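Long-range contacts in 336aa long hypothetical dTDP-glucose 4,6-dehydratase (Pyrococcus horikoshii, PDB 2HUN), which binds NAD(+) and probably acts as a dTDP-glucose 4,6-dehydratase: residues I15-I20 against A45-L50; E31-D36 against R55-K60; T127-G132 against L279-D284. All coordinates share one frame; numbering follows the deposited sequence.

Contact 1: residues I15-I20 against A45-L50. With NAD (nicotinamide-adenine-dinucleotide), chain C.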
loop_
_atom_site.group_PDB
_atom_site.type_symbol
_atom_site.label_atom_id
_atom_site.label_comp_id
_atom_site.label_asym_id
_atom_site.label_seq_id
_atom_site.Cartn_x
_atom_site.Cartn_y
_atom_site.Cartn_z
ATOM N N ILE A 15 0.039 20.613 -10.315
ATOM C CA ILE A 15 -1.334 20.613 -9.819
ATOM C C ILE A 15 -1.490 21.443 -8.550
ATOM O O ILE A 15 -2.500 22.124 -8.371
ATOM C CB ILE A 15 -1.822 19.168 -9.559
ATOM C CG1 ILE A 15 -1.706 18.355 -10.852
ATOM C CG2 ILE A 15 -3.270 19.177 -9.067
ATOM C CD1 ILE A 15 -2.014 16.873 -10.692
ATOM N N GLY A 16 -0.489 21.391 -7.673
ATOM C CA GLY A 16 -0.550 22.155 -6.438
ATOM C C GLY A 16 -0.723 23.644 -6.697
ATOM O O GLY A 16 -1.568 24.292 -6.079
ATOM N N SER A 17 0.076 24.190 -7.613
ATOM C CA SER A 17 -0.005 25.610 -7.950
ATOM C C SER A 17 -1.364 25.956 -8.524
ATOM O O SER A 17 -1.958 26.966 -8.155
ATOM C CB SER A 17 1.082 25.988 -8.958
ATOM O OG SER A 17 2.348 26.000 -8.331
ATOM N N ASN A 18 -1.853 25.134 -9.444
ATOM C CA ASN A 18 -3.165 25.380 -10.023
ATOM C C ASN A 18 -4.233 25.375 -8.921
ATOM O O ASN A 18 -5.149 26.193 -8.933
ATOM C CB ASN A 18 -3.485 24.305 -11.067
ATOM C CG ASN A 18 -2.949 24.654 -12.443
ATOM O OD1 ASN A 18 -3.473 25.537 -13.114
ATOM N ND2 ASN A 18 -1.899 23.965 -12.865
ATOM N N PHE A 19 -4.106 24.449 -7.972
ATOM C CA PHE A 19 -5.060 24.346 -6.873
ATOM C C PHE A 19 -5.047 25.621 -6.032
ATOM O O PHE A 19 -6.090 26.232 -5.793
ATOM C CB PHE A 19 -4.721 23.147 -5.978
ATOM C CG PHE A 19 -5.693 22.939 -4.843
ATOM C CD1 PHE A 19 -6.969 22.425 -5.079
ATOM C CD2 PHE A 19 -5.341 23.280 -3.541
ATOM C CE1 PHE A 19 -7.874 22.255 -4.038
ATOM C CE2 PHE A 19 -6.240 23.115 -2.490
ATOM C CZ PHE A 19 -7.511 22.600 -2.740
ATOM N N ILE A 20 -3.857 26.017 -5.586
ATOM C CA ILE A 20 -3.709 27.214 -4.770
ATOM C C ILE A 20 -4.275 28.477 -5.432
ATOM O O ILE A 20 -5.003 29.232 -4.796
ATOM C CB ILE A 20 -2.226 27.445 -4.396
ATOM C CG1 ILE A 20 -1.764 26.315 -3.469
ATOM C CG2 ILE A 20 -2.055 28.822 -3.747
ATOM C CD1 ILE A 20 -0.291 26.362 -3.068
ATOM N N ALA A 45 8.223 30.041 -9.834
ATOM C CA ALA A 45 7.601 30.945 -10.793
ATOM C C ALA A 45 6.102 30.686 -10.907
ATOM O O ALA A 45 5.335 31.578 -11.269
ATOM C CB ALA A 45 8.272 30.798 -12.162
ATOM N N ASN A 46 5.690 29.461 -10.592
ATOM C CA ASN A 46 4.284 29.083 -10.651
ATOM C C ASN A 46 3.412 29.990 -9.792
ATOM O O ASN A 46 2.284 30.302 -10.164
ATOM C CB ASN A 46 4.090 27.646 -10.159
ATOM C CG ASN A 46 4.693 26.621 -11.082
ATOM O OD1 ASN A 46 5.294 26.957 -12.098
ATOM N ND2 ASN A 46 4.537 25.347 -10.728
ATOM N N LEU A 47 3.937 30.414 -8.645
ATOM C CA LEU A 47 3.166 31.243 -7.723
ATOM C C LEU A 47 3.795 32.586 -7.352
ATOM O O LEU A 47 3.417 33.180 -6.340
ATOM C CB LEU A 47 2.908 30.457 -6.429
ATOM C CG LEU A 47 2.116 29.151 -6.539
ATOM C CD1 LEU A 47 2.135 28.412 -5.213
ATOM C CD2 LEU A 47 0.693 29.463 -6.961
ATOM N N LYS A 48 4.732 33.079 -8.156
ATOM C CA LYS A 48 5.385 34.336 -7.813
ATOM C C LYS A 48 4.453 35.531 -7.655
ATOM O O LYS A 48 4.711 36.401 -6.829
ATOM C CB LYS A 48 6.499 34.669 -8.810
ATOM C CG LYS A 48 6.056 35.141 -10.178
ATOM C CD LYS A 48 7.289 35.533 -10.982
ATOM C CE LYS A 48 6.942 36.078 -12.358
ATOM N NZ LYS A 48 8.181 36.392 -13.125
ATOM N N ASP A 49 3.364 35.577 -8.414
ATOM C CA ASP A 49 2.451 36.708 -8.300
ATOM C C ASP A 49 1.523 36.637 -7.087
ATOM O O ASP A 49 0.776 37.579 -6.820
ATOM C CB ASP A 49 1.623 36.864 -9.579
ATOM C CG ASP A 49 0.792 35.646 -9.884
ATOM O OD1 ASP A 49 1.382 34.579 -10.153
ATOM O OD2 ASP A 49 -0.451 35.759 -9.857
ATOM N N LEU A 50 1.568 35.528 -6.353
ATOM C CA LEU A 50 0.743 35.375 -5.158
ATOM C C LEU A 50 1.639 35.403 -3.928
ATOM O O LEU A 50 1.161 35.543 -2.803
ATOM C CB LEU A 50 -0.031 34.051 -5.183
ATOM C CG LEU A 50 -1.137 33.870 -6.225
ATOM C CD1 LEU A 50 -1.835 32.533 -5.998
ATOM C CD2 LEU A 50 -2.139 35.011 -6.118
HETATM P PA NAD C . 5.050 17.771 -9.563
HETATM O O1A NAD C . 6.206 16.877 -9.734
HETATM O O2A NAD C . 4.813 18.862 -10.549
HETATM O O5B NAD C . 5.196 18.461 -8.122
HETATM C C5B NAD C . 5.363 17.723 -6.903
HETATM C C4B NAD C . 5.589 18.808 -5.841
HETATM O O4B NAD C . 5.723 18.211 -4.536
HETATM C C3B NAD C . 6.903 19.595 -6.112
HETATM O O3B NAD C . 6.677 21.007 -5.971
HETATM C C2B NAD C . 7.889 18.984 -5.099
HETATM O O2B NAD C . 8.974 19.816 -4.687
HETATM C C1B NAD C . 6.961 18.596 -3.947
HETATM N N9A NAD C . 7.462 17.478 -3.117
HETATM C C8A NAD C . 7.856 16.253 -3.513
HETATM N N7A NAD C . 8.235 15.548 -2.449
HETATM C C5A NAD C . 8.089 16.306 -1.366
HETATM C C6A NAD C . 8.322 16.124 0.025
HETATM N N6A NAD C . 8.797 15.000 0.544
HETATM N N1A NAD C . 8.028 17.216 0.876
HETATM C C2A NAD C . 7.532 18.418 0.349
HETATM N N3A NAD C . 7.315 18.588 -0.962
HETATM C C4A NAD C . 7.589 17.548 -1.793
HETATM O O3 NAD C . 3.798 16.804 -9.719
HETATM P PN NAD C . 2.223 16.961 -9.734
HETATM O O1N NAD C . 1.872 16.415 -11.077
HETATM O O2N NAD C . 1.798 18.356 -9.500
HETATM O O5D NAD C . 1.690 15.876 -8.659
HETATM C C5D NAD C . 0.862 16.197 -7.538
HETATM C C4D NAD C . 0.205 14.895 -7.013
HETATM O O4D NAD C . -0.792 14.421 -7.933
HETATM C C3D NAD C . 1.221 13.768 -6.792
HETATM O O3D NAD C . 0.915 13.117 -5.531
HETATM C C2D NAD C . 0.985 12.827 -8.007
HETATM O O2D NAD C . 1.304 11.478 -7.651
HETATM C C1D NAD C . -0.491 13.058 -8.291
HETATM N N1N NAD C . -0.902 12.831 -9.692
HETATM C C2N NAD C . -0.463 13.671 -10.770
HETATM C C3N NAD C . -0.912 13.393 -12.073
HETATM C C7N NAD C . -0.489 14.263 -13.279
HETATM O O7N NAD C . -1.050 14.082 -14.367
HETATM N N7N NAD C . 0.446 15.191 -13.123
HETATM C C4N NAD C . -1.780 12.297 -12.311
HETATM C C5N NAD C . -2.198 11.481 -11.239
HETATM C C6N NAD C . -1.769 11.737 -9.926
#
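Ser17 and Ile20 on helix 14-26 meet Asn46, Leu47 and Leu50 of the loop between strands 31-36 and 56-60. The apolar contacts lie around Leu47. Its CD1 touches CD1 of Ile20 at 3.8 Å, and the two side chains cross at about a right angle. Ile20 also turns CG2 to Leu50, where the nearest atom, CD1, is 4.3 Å away. Leu47 covers Ser17 as well. Its CG sits 3.6 Å from Ser17 OG, and its CD2 lies 3.8 Å from Ser17 O. An alanine in place of Leu47 would probably open a gap beside Ile20 CD1 and uncover one side of the Ser17 hydroxyl.

The polar contacts gather at Ser17. Its OG is anti to the carbonyl carbon (chi1 -72°) and is hydrogen-bonded chiefly to Gly11 O, while Gly13 O can share or alternate for the same proton. Asn46 packs tightly on the same hydroxyl, with CB 3.0 Å from Ser17 OG. The Asn46 amide is held from outside the two segments. OD1 bonds to Trp317 NE1, and ND2 makes a weak bond to Gly13 O.

The cofactor meets the helix start. Ile15 N donates to NAD O2N at 3.0 Å with an angle of 162°. Ile15 CD1 also reaches the nicotinamide ring, 3.6 Å from C2N. Gly11, Gly13 and Gly16 fit the GxGxxG pattern. This strand-turn-helix, with a backbone amide on the diphosphate, is the cofactor-binding start of a Rossmann fold.

Contact 2: residues E31-D36 against R55-K60. With NAD (nicotinamide-adenine-dinucleotide), chain C.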
loop_
_atom_site.group_PDB
_atom_site.type_symbol
_atom_site.label_atom_id
_atom_site.label_comp_id
_atom_site.label_asym_id
_atom_site.label_seq_id
_atom_site.Cartn_x
_atom_site.Cartn_y
_atom_site.Cartn_z
ATOM N N GLU A 31 -7.288 30.881 3.578
ATOM C CA GLU A 31 -5.854 31.113 3.673
ATOM C C GLU A 31 -5.095 29.844 3.304
ATOM O O GLU A 31 -5.559 28.732 3.556
ATOM C CB GLU A 31 -5.472 31.537 5.088
ATOM C CG GLU A 31 -5.978 32.908 5.489
ATOM C CD GLU A 31 -5.610 33.250 6.918
ATOM O OE1 GLU A 31 -4.410 33.181 7.254
ATOM O OE2 GLU A 31 -6.519 33.584 7.706
ATOM N N VAL A 32 -3.918 30.016 2.719
ATOM C CA VAL A 32 -3.114 28.882 2.315
ATOM C C VAL A 32 -1.666 28.935 2.786
ATOM O O VAL A 32 -1.000 29.966 2.702
ATOM C CB VAL A 32 -3.102 28.744 0.784
ATOM C CG1 VAL A 32 -2.039 27.737 0.363
ATOM C CG2 VAL A 32 -4.480 28.313 0.286
ATOM N N ILE A 33 -1.195 27.809 3.299
ATOM C CA ILE A 33 0.184 27.671 3.708
ATOM C C ILE A 33 0.671 26.569 2.790
ATOM O O ILE A 33 0.148 25.456 2.827
ATOM C CB ILE A 33 0.342 27.186 5.150
ATOM C CG1 ILE A 33 -0.152 28.251 6.127
ATOM C CG2 ILE A 33 1.802 26.847 5.406
ATOM C CD1 ILE A 33 -0.146 27.790 7.572
ATOM N N ASN A 34 1.654 26.886 1.959
ATOM C CA ASN A 34 2.207 25.931 1.018
ATOM C C ASN A 34 3.550 25.403 1.497
ATOM O O ASN A 34 4.506 26.161 1.643
ATOM C CB ASN A 34 2.343 26.602 -0.365
ATOM C CG ASN A 34 3.199 25.806 -1.333
ATOM O OD1 ASN A 34 3.389 24.607 -1.172
ATOM N ND2 ASN A 34 3.705 26.479 -2.367
ATOM N N ILE A 35 3.615 24.104 1.767
ATOM C CA ILE A 35 4.863 23.504 2.199
ATOM C C ILE A 35 5.367 22.696 1.015
ATOM O O ILE A 35 4.684 21.809 0.509
ATOM C CB ILE A 35 4.679 22.604 3.453
ATOM C CG1 ILE A 35 6.017 21.970 3.830
ATOM C CG2 ILE A 35 3.614 21.543 3.203
ATOM C CD1 ILE A 35 5.992 21.193 5.132
ATOM N N ASP A 36 6.555 23.053 0.546
ATOM C CA ASP A 36 7.155 22.395 -0.593
ATOM C C ASP A 36 8.636 22.414 -0.338
ATOM O O ASP A 36 9.204 23.386 0.139
ATOM C CB ASP A 36 6.829 23.146 -1.886
ATOM C CG ASP A 36 7.003 22.282 -3.129
ATOM O OD1 ASP A 36 8.144 21.908 -3.456
ATOM O OD2 ASP A 36 5.981 21.977 -3.783
ATOM N N ARG A 55 -2.989 36.292 2.317
ATOM C CA ARG A 55 -3.632 35.018 2.623
ATOM C C ARG A 55 -2.754 33.816 2.281
ATOM O O ARG A 55 -3.117 32.676 2.574
ATOM C CB ARG A 55 -4.952 34.908 1.861
ATOM C CG ARG A 55 -5.969 35.979 2.194
ATOM C CD ARG A 55 -7.149 35.856 1.258
ATOM N NE ARG A 55 -6.713 35.987 -0.128
ATOM C CZ ARG A 55 -7.431 35.612 -1.180
ATOM N NH1 ARG A 55 -8.630 35.076 -1.011
ATOM N NH2 ARG A 55 -6.948 35.775 -2.403
ATOM N N TYR A 56 -1.600 34.075 1.671
ATOM C CA TYR A 56 -0.681 33.011 1.272
ATOM C C TYR A 56 0.632 33.032 2.061
ATOM O O TYR A 56 1.195 34.087 2.320
ATOM C CB TYR A 56 -0.388 33.125 -0.232
ATOM C CG TYR A 56 0.644 32.143 -0.749
ATOM C CD1 TYR A 56 0.281 30.859 -1.153
ATOM C CD2 TYR A 56 1.990 32.498 -0.818
ATOM C CE1 TYR A 56 1.238 29.954 -1.616
ATOM C CE2 TYR A 56 2.952 31.603 -1.273
ATOM C CZ TYR A 56 2.571 30.335 -1.671
ATOM O OH TYR A 56 3.529 29.459 -2.126
ATOM N N THR A 57 1.109 31.854 2.446
ATOM C CA THR A 57 2.363 31.732 3.185
ATOM C C THR A 57 3.104 30.521 2.644
ATOM O O THR A 57 2.527 29.437 2.543
ATOM C CB THR A 57 2.134 31.483 4.688
ATOM O OG1 THR A 57 1.202 32.436 5.201
ATOM C CG2 THR A 57 3.443 31.614 5.449
ATOM N N PHE A 58 4.371 30.702 2.290
ATOM C CA PHE A 58 5.170 29.596 1.784
ATOM C C PHE A 58 6.156 29.099 2.826
ATOM O O PHE A 58 6.884 29.881 3.444
ATOM C CB PHE A 58 5.943 29.990 0.526
ATOM C CG PHE A 58 6.978 28.975 0.119
ATOM C CD1 PHE A 58 6.625 27.646 -0.092
ATOM C CD2 PHE A 58 8.312 29.342 -0.024
ATOM C CE1 PHE A 58 7.582 26.696 -0.436
ATOM C CE2 PHE A 58 9.281 28.399 -0.370
ATOM C CZ PHE A 58 8.915 27.075 -0.575
ATOM N N VAL A 59 6.171 27.785 3.014
ATOM C CA VAL A 59 7.075 27.160 3.960
ATOM C C VAL A 59 7.905 26.111 3.240
ATOM O O VAL A 59 7.382 25.097 2.765
ATOM C CB VAL A 59 6.313 26.480 5.124
ATOM C CG1 VAL A 59 7.302 25.775 6.048
ATOM C CG2 VAL A 59 5.511 27.520 5.904
ATOM N N LYS A 60 9.206 26.369 3.154
ATOM C CA LYS A 60 10.123 25.447 2.510
ATOM C C LYS A 60 10.460 24.336 3.492
ATOM O O LYS A 60 10.968 24.594 4.586
ATOM C CB LYS A 60 11.393 26.181 2.087
ATOM C CG LYS A 60 12.497 25.285 1.560
ATOM C CD LYS A 60 13.169 25.928 0.360
ATOM C CE LYS A 60 14.468 25.237 0.005
ATOM N NZ LYS A 60 15.564 25.691 0.898
HETATM P PA NAD C . 5.050 17.771 -9.563
HETATM O O1A NAD C . 6.206 16.877 -9.734
HETATM O O2A NAD C . 4.813 18.862 -10.549
HETATM O O5B NAD C . 5.196 18.461 -8.122
HETATM C C5B NAD C . 5.363 17.723 -6.903
HETATM C C4B NAD C . 5.589 18.808 -5.841
HETATM O O4B NAD C . 5.723 18.211 -4.536
HETATM C C3B NAD C . 6.903 19.595 -6.112
HETATM O O3B NAD C . 6.677 21.007 -5.971
HETATM C C2B NAD C . 7.889 18.984 -5.099
HETATM O O2B NAD C . 8.974 19.816 -4.687
HETATM C C1B NAD C . 6.961 18.596 -3.947
HETATM N N9A NAD C . 7.462 17.478 -3.117
HETATM C C8A NAD C . 7.856 16.253 -3.513
HETATM N N7A NAD C . 8.235 15.548 -2.449
HETATM C C5A NAD C . 8.089 16.306 -1.366
HETATM C C6A NAD C . 8.322 16.124 0.025
HETATM N N6A NAD C . 8.797 15.000 0.544
HETATM N N1A NAD C . 8.028 17.216 0.876
HETATM C C2A NAD C . 7.532 18.418 0.349
HETATM N N3A NAD C . 7.315 18.588 -0.962
HETATM C C4A NAD C . 7.589 17.548 -1.793
HETATM O O3 NAD C . 3.798 16.804 -9.719
HETATM P PN NAD C . 2.223 16.961 -9.734
HETATM O O1N NAD C . 1.872 16.415 -11.077
HETATM O O2N NAD C . 1.798 18.356 -9.500
HETATM O O5D NAD C . 1.690 15.876 -8.659
HETATM C C5D NAD C . 0.862 16.197 -7.538
HETATM C C4D NAD C . 0.205 14.895 -7.013
HETATM O O4D NAD C . -0.792 14.421 -7.933
HETATM C C3D NAD C . 1.221 13.768 -6.792
HETATM O O3D NAD C . 0.915 13.117 -5.531
HETATM C C2D NAD C . 0.985 12.827 -8.007
HETATM O O2D NAD C . 1.304 11.478 -7.651
HETATM C C1D NAD C . -0.491 13.058 -8.291
HETATM N N1N NAD C . -0.902 12.831 -9.692
HETATM C C2N NAD C . -0.463 13.671 -10.770
HETATM C C3N NAD C . -0.912 13.393 -12.073
HETATM C C7N NAD C . -0.489 14.263 -13.279
HETATM O O7N NAD C . -1.050 14.082 -14.367
HETATM N N7N NAD C . 0.446 15.191 -13.123
HETATM C C4N NAD C . -1.780 12.297 -12.311
HETATM C C5N NAD C . -2.198 11.481 -11.239
HETATM C C6N NAD C . -1.769 11.737 -9.926
HETATM O O HOH W 1 -1.163 31.789 4.944
#
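Asp36 bonds across to Val59 through its backbone N and at the same time holds both ribose hydroxyls on the adenosine side of NAD. O2B donates to Asp36 OD1 at 2.6 Å, and O3B makes a very short bond to Asp36 OD2. Asp36 CG is anti to the backbone N (chi1 -160°), which carries the carboxylate away from strand 56-60 and to the ribose. Leu38 N and Met12 N also bond to this carboxylate. An acidic residue at the end of this strand is usual in NAD-binding Rossmann folds.

The strands run parallel, 18° apart. Val32, Asn34 and Asp36 donate to Arg55 O, Thr57 O and Val59 O. Thr57 and Val59 donate back to Val32 O and Asn34 O. A water donates to Val32 O and lies very close to Thr57 OG1.

On one face, Ile33 and Val59 lie side by side, with their CG2 atoms 3.8 Å apart. On the other, Tyr56 runs alongside Asn34, and its CE1 is 3.7 Å from Asn34 CB. Phe58 CD1 comes to 3.1 Å from Asn34 O.

Strand 5-9 pairs with the other edge of strand 31-36. Helix 14-26 packs on Val32, Asn34 and Tyr56, and helix 66-74 covers Ile35 and Val59 on the opposite face.

Contact 3: residues T127-G132 against L279-D284. With NAD (nicotinamide-adenine-dinucleotide), chain C.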
loop_
_atom_site.group_PDB
_atom_site.type_symbol
_atom_site.label_atom_id
_atom_site.label_comp_id
_atom_site.label_asym_id
_atom_site.label_seq_id
_atom_site.Cartn_x
_atom_site.Cartn_y
_atom_site.Cartn_z
ATOM N N THR A 127 -2.873 8.476 -7.535
ATOM C CA THR A 127 -2.913 8.254 -8.981
ATOM C C THR A 127 -3.635 7.022 -9.520
ATOM O O THR A 127 -3.766 6.001 -8.840
ATOM C CB THR A 127 -1.476 8.205 -9.535
ATOM O OG1 THR A 127 -1.500 7.859 -10.923
ATOM C CG2 THR A 127 -0.668 7.177 -8.786
ATOM N N ASP A 128 -4.066 7.124 -10.775
ATOM C CA ASP A 128 -4.758 6.034 -11.461
ATOM C C ASP A 128 -3.790 4.875 -11.697
ATOM O O ASP A 128 -4.203 3.750 -11.986
ATOM C CB ASP A 128 -5.336 6.534 -12.799
ATOM C CG ASP A 128 -4.254 6.977 -13.801
ATOM O OD1 ASP A 128 -3.141 7.362 -13.384
ATOM O OD2 ASP A 128 -4.532 6.954 -15.019
ATOM N N GLU A 129 -2.496 5.150 -11.559
ATOM C CA GLU A 129 -1.490 4.117 -11.764
ATOM C C GLU A 129 -1.455 3.057 -10.667
ATOM O O GLU A 129 -0.888 1.981 -10.870
ATOM C CB GLU A 129 -0.095 4.738 -11.917
ATOM C CG GLU A 129 0.136 5.427 -13.260
ATOM C CD GLU A 129 1.578 5.886 -13.432
ATOM O OE1 GLU A 129 2.480 5.024 -13.480
ATOM O OE2 GLU A 129 1.808 7.107 -13.507
ATOM N N VAL A 130 -2.056 3.337 -9.514
ATOM C CA VAL A 130 -2.045 2.351 -8.433
ATOM C C VAL A 130 -2.721 1.049 -8.848
ATOM O O VAL A 130 -2.341 -0.019 -8.386
ATOM C CB VAL A 130 -2.733 2.879 -7.152
ATOM C CG1 VAL A 130 -1.881 3.972 -6.517
ATOM C CG2 VAL A 130 -4.127 3.406 -7.484
ATOM N N TYR A 131 -3.709 1.146 -9.733
ATOM C CA TYR A 131 -4.449 -0.019 -10.216
ATOM C C TYR A 131 -3.748 -0.845 -11.294
ATOM O O TYR A 131 -4.174 -1.956 -11.602
ATOM C CB TYR A 131 -5.767 0.418 -10.851
ATOM C CG TYR A 131 -6.721 1.151 -9.933
ATOM C CD1 TYR A 131 -7.501 0.458 -9.005
ATOM C CD2 TYR A 131 -6.870 2.534 -10.020
ATOM C CE1 TYR A 131 -8.415 1.126 -8.192
ATOM C CE2 TYR A 131 -7.778 3.216 -9.211
ATOM C CZ TYR A 131 -8.549 2.504 -8.301
ATOM O OH TYR A 131 -9.456 3.164 -7.507
ATOM N N GLY A 132 -2.689 -0.305 -11.883
ATOM C CA GLY A 132 -2.023 -1.036 -12.947
ATOM C C GLY A 132 -2.843 -0.916 -14.219
ATOM O O GLY A 132 -3.871 -0.234 -14.232
ATOM N N LEU A 279 0.528 0.502 -22.576
ATOM C CA LEU A 279 -0.458 0.138 -21.554
ATOM C C LEU A 279 -1.614 1.142 -21.442
ATOM O O LEU A 279 -1.464 2.339 -21.633
ATOM C CB LEU A 279 0.262 0.000 -20.217
ATOM C CG LEU A 279 1.389 -1.025 -20.261
ATOM C CD1 LEU A 279 1.880 -1.404 -18.864
ATOM C CD2 LEU A 279 0.982 -2.328 -20.944
ATOM N N ARG A 280 -2.808 0.587 -21.154
ATOM C CA ARG A 280 -3.983 1.417 -20.945
ATOM C C ARG A 280 -4.347 1.504 -19.457
ATOM O O ARG A 280 -4.322 0.524 -18.725
ATOM C CB ARG A 280 -5.146 0.788 -21.721
ATOM C CG ARG A 280 -6.497 1.462 -21.456
ATOM C CD ARG A 280 -7.603 0.950 -22.394
ATOM N NE ARG A 280 -8.887 1.619 -22.135
ATOM C CZ ARG A 280 -9.696 1.075 -21.197
ATOM N NH1 ARG A 280 -9.324 -0.001 -20.524
ATOM N NH2 ARG A 280 -10.878 1.648 -20.929
ATOM N N TYR A 281 -4.665 2.717 -19.027
ATOM C CA TYR A 281 -5.060 2.983 -17.655
ATOM C C TYR A 281 -6.445 3.583 -17.768
ATOM O O TYR A 281 -6.670 4.447 -18.609
ATOM C CB TYR A 281 -4.098 3.980 -17.018
ATOM C CG TYR A 281 -2.721 3.406 -16.812
ATOM C CD1 TYR A 281 -2.397 2.735 -15.636
ATOM C CD2 TYR A 281 -1.748 3.511 -17.804
ATOM C CE1 TYR A 281 -1.134 2.183 -15.447
ATOM C CE2 TYR A 281 -0.479 2.959 -17.630
ATOM C CZ TYR A 281 -0.180 2.299 -16.449
ATOM O OH TYR A 281 1.073 1.768 -16.264
ATOM N N SER A 282 -7.376 3.120 -16.942
ATOM C CA SER A 282 -8.734 3.635 -17.018
ATOM C C SER A 282 -9.444 3.595 -15.669
ATOM O O SER A 282 -9.488 2.558 -15.009
ATOM C CB SER A 282 -9.523 2.831 -18.055
ATOM O OG SER A 282 -10.804 3.386 -18.261
ATOM N N LEU A 283 -9.996 4.737 -15.268
ATOM C CA LEU A 283 -10.702 4.849 -14.000
ATOM C C LEU A 283 -12.200 5.057 -14.183
ATOM O O LEU A 283 -12.640 5.810 -15.051
ATOM C CB LEU A 283 -10.159 6.020 -13.174
ATOM C CG LEU A 283 -8.676 6.059 -12.808
ATOM C CD1 LEU A 283 -8.472 7.138 -11.753
ATOM C CD2 LEU A 283 -8.219 4.718 -12.278
ATOM N N ASP A 284 -12.968 4.374 -13.343
ATOM C CA ASP A 284 -14.419 4.478 -13.328
ATOM C C ASP A 284 -14.693 5.545 -12.260
ATOM O O ASP A 284 -14.513 5.282 -11.073
ATOM C CB ASP A 284 -15.029 3.146 -12.882
ATOM C CG ASP A 284 -16.544 3.200 -12.752
ATOM O OD1 ASP A 284 -17.090 4.283 -12.427
ATOM O OD2 ASP A 284 -17.188 2.147 -12.955
HETATM P PA NAD C . 5.050 17.771 -9.563
HETATM O O1A NAD C . 6.206 16.877 -9.734
HETATM O O2A NAD C . 4.813 18.862 -10.549
HETATM O O5B NAD C . 5.196 18.461 -8.122
HETATM C C5B NAD C . 5.363 17.723 -6.903
HETATM C C4B NAD C . 5.589 18.808 -5.841
HETATM O O4B NAD C . 5.723 18.211 -4.536
HETATM C C3B NAD C . 6.903 19.595 -6.112
HETATM O O3B NAD C . 6.677 21.007 -5.971
HETATM C C2B NAD C . 7.889 18.984 -5.099
HETATM O O2B NAD C . 8.974 19.816 -4.687
HETATM C C1B NAD C . 6.961 18.596 -3.947
HETATM N N9A NAD C . 7.462 17.478 -3.117
HETATM C C8A NAD C . 7.856 16.253 -3.513
HETATM N N7A NAD C . 8.235 15.548 -2.449
HETATM C C5A NAD C . 8.089 16.306 -1.366
HETATM C C6A NAD C . 8.322 16.124 0.025
HETATM N N6A NAD C . 8.797 15.000 0.544
HETATM N N1A NAD C . 8.028 17.216 0.876
HETATM C C2A NAD C . 7.532 18.418 0.349
HETATM N N3A NAD C . 7.315 18.588 -0.962
HETATM C C4A NAD C . 7.589 17.548 -1.793
HETATM O O3 NAD C . 3.798 16.804 -9.719
HETATM P PN NAD C . 2.223 16.961 -9.734
HETATM O O1N NAD C . 1.872 16.415 -11.077
HETATM O O2N NAD C . 1.798 18.356 -9.500
HETATM O O5D NAD C . 1.690 15.876 -8.659
HETATM C C5D NAD C . 0.862 16.197 -7.538
HETATM C C4D NAD C . 0.205 14.895 -7.013
HETATM O O4D NAD C . -0.792 14.421 -7.933
HETATM C C3D NAD C . 1.221 13.768 -6.792
HETATM O O3D NAD C . 0.915 13.117 -5.531
HETATM C C2D NAD C . 0.985 12.827 -8.007
HETATM O O2D NAD C . 1.304 11.478 -7.651
HETATM C C1D NAD C . -0.491 13.058 -8.291
HETATM N N1N NAD C . -0.902 12.831 -9.692
HETATM C C2N NAD C . -0.463 13.671 -10.770
HETATM C C3N NAD C . -0.912 13.393 -12.073
HETATM C C7N NAD C . -0.489 14.263 -13.279
HETATM O O7N NAD C . -1.050 14.082 -14.367
HETATM N N7N NAD C . 0.446 15.191 -13.123
HETATM C C4N NAD C . -1.780 12.297 -12.311
HETATM C C5N NAD C . -2.198 11.481 -11.239
HETATM C C6N NAD C . -1.769 11.737 -9.926
HETATM O O HOH W 2 -5.670 2.112 -14.232
#
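Asp128, Glu129, Tyr131 and Gly132, in the loop after strand 121-127, pack on Tyr281 and Leu283 of the loop before helix 286-292. Just before them, Thr127 faces the cofactor, with CB 3.6 Å from NAD C6N of the nicotinamide. Its OG1 accepts from Glu129 N at 3.0 Å in a nearly straight bond (175°), forming an ST turn. Asp128 comes next. Its CB presses on Leu283 CD1 at 3.4 Å, while OD2 lies 3.6 Å from Tyr281 CB. Glu129 lays CG over one face of the Tyr281 ring, 4.1 Å from CE1.

Tyr131 crosses Leu283 at about a right angle, with ring atom CD2 3.4 Å from Leu283 CD2. Its OH is bonded to Asn241 and Arg177. Gly132 has a positive phi of 77°, which suits glycine. Its O is 3.6 Å from Tyr281 CD1. A water donates to Gly132 O and Asp128 O, and bonds weakly to Ser282 N.

Glu129 also touches Tyr151, which binds NAD. Thr127, Asp128 and Glu129 match the Thr-Asp-Glu motif of dTDP-glucose 4,6-dehydratases, consistent with an active-site loop beside the nicotinamide.

Contacts 1 and 2 are neighbours, with centres 10 Å apart. Their segments alternate along the chain, and helix 14-26 leads into strand 31-36. They touch directly: Leu47 CD1 lies 3.5 Å from Tyr56 OH, and Ile20 CD1 packs on Asn34 CB. Contact 3 comes later in the chain and lies on the other side of its centre. Its centre is about 27 Å from that of contact 1 and 31 Å from that of contact 2. The main sheet carries contact 2 and the start of contact 3, while helix 14-26 of contact 1 packs on strand 31-36. NAD touches all three. Contact 2 holds the adenosine ribose, contact 1 the diphosphate, and contact 3 lies beside the nicotinamide.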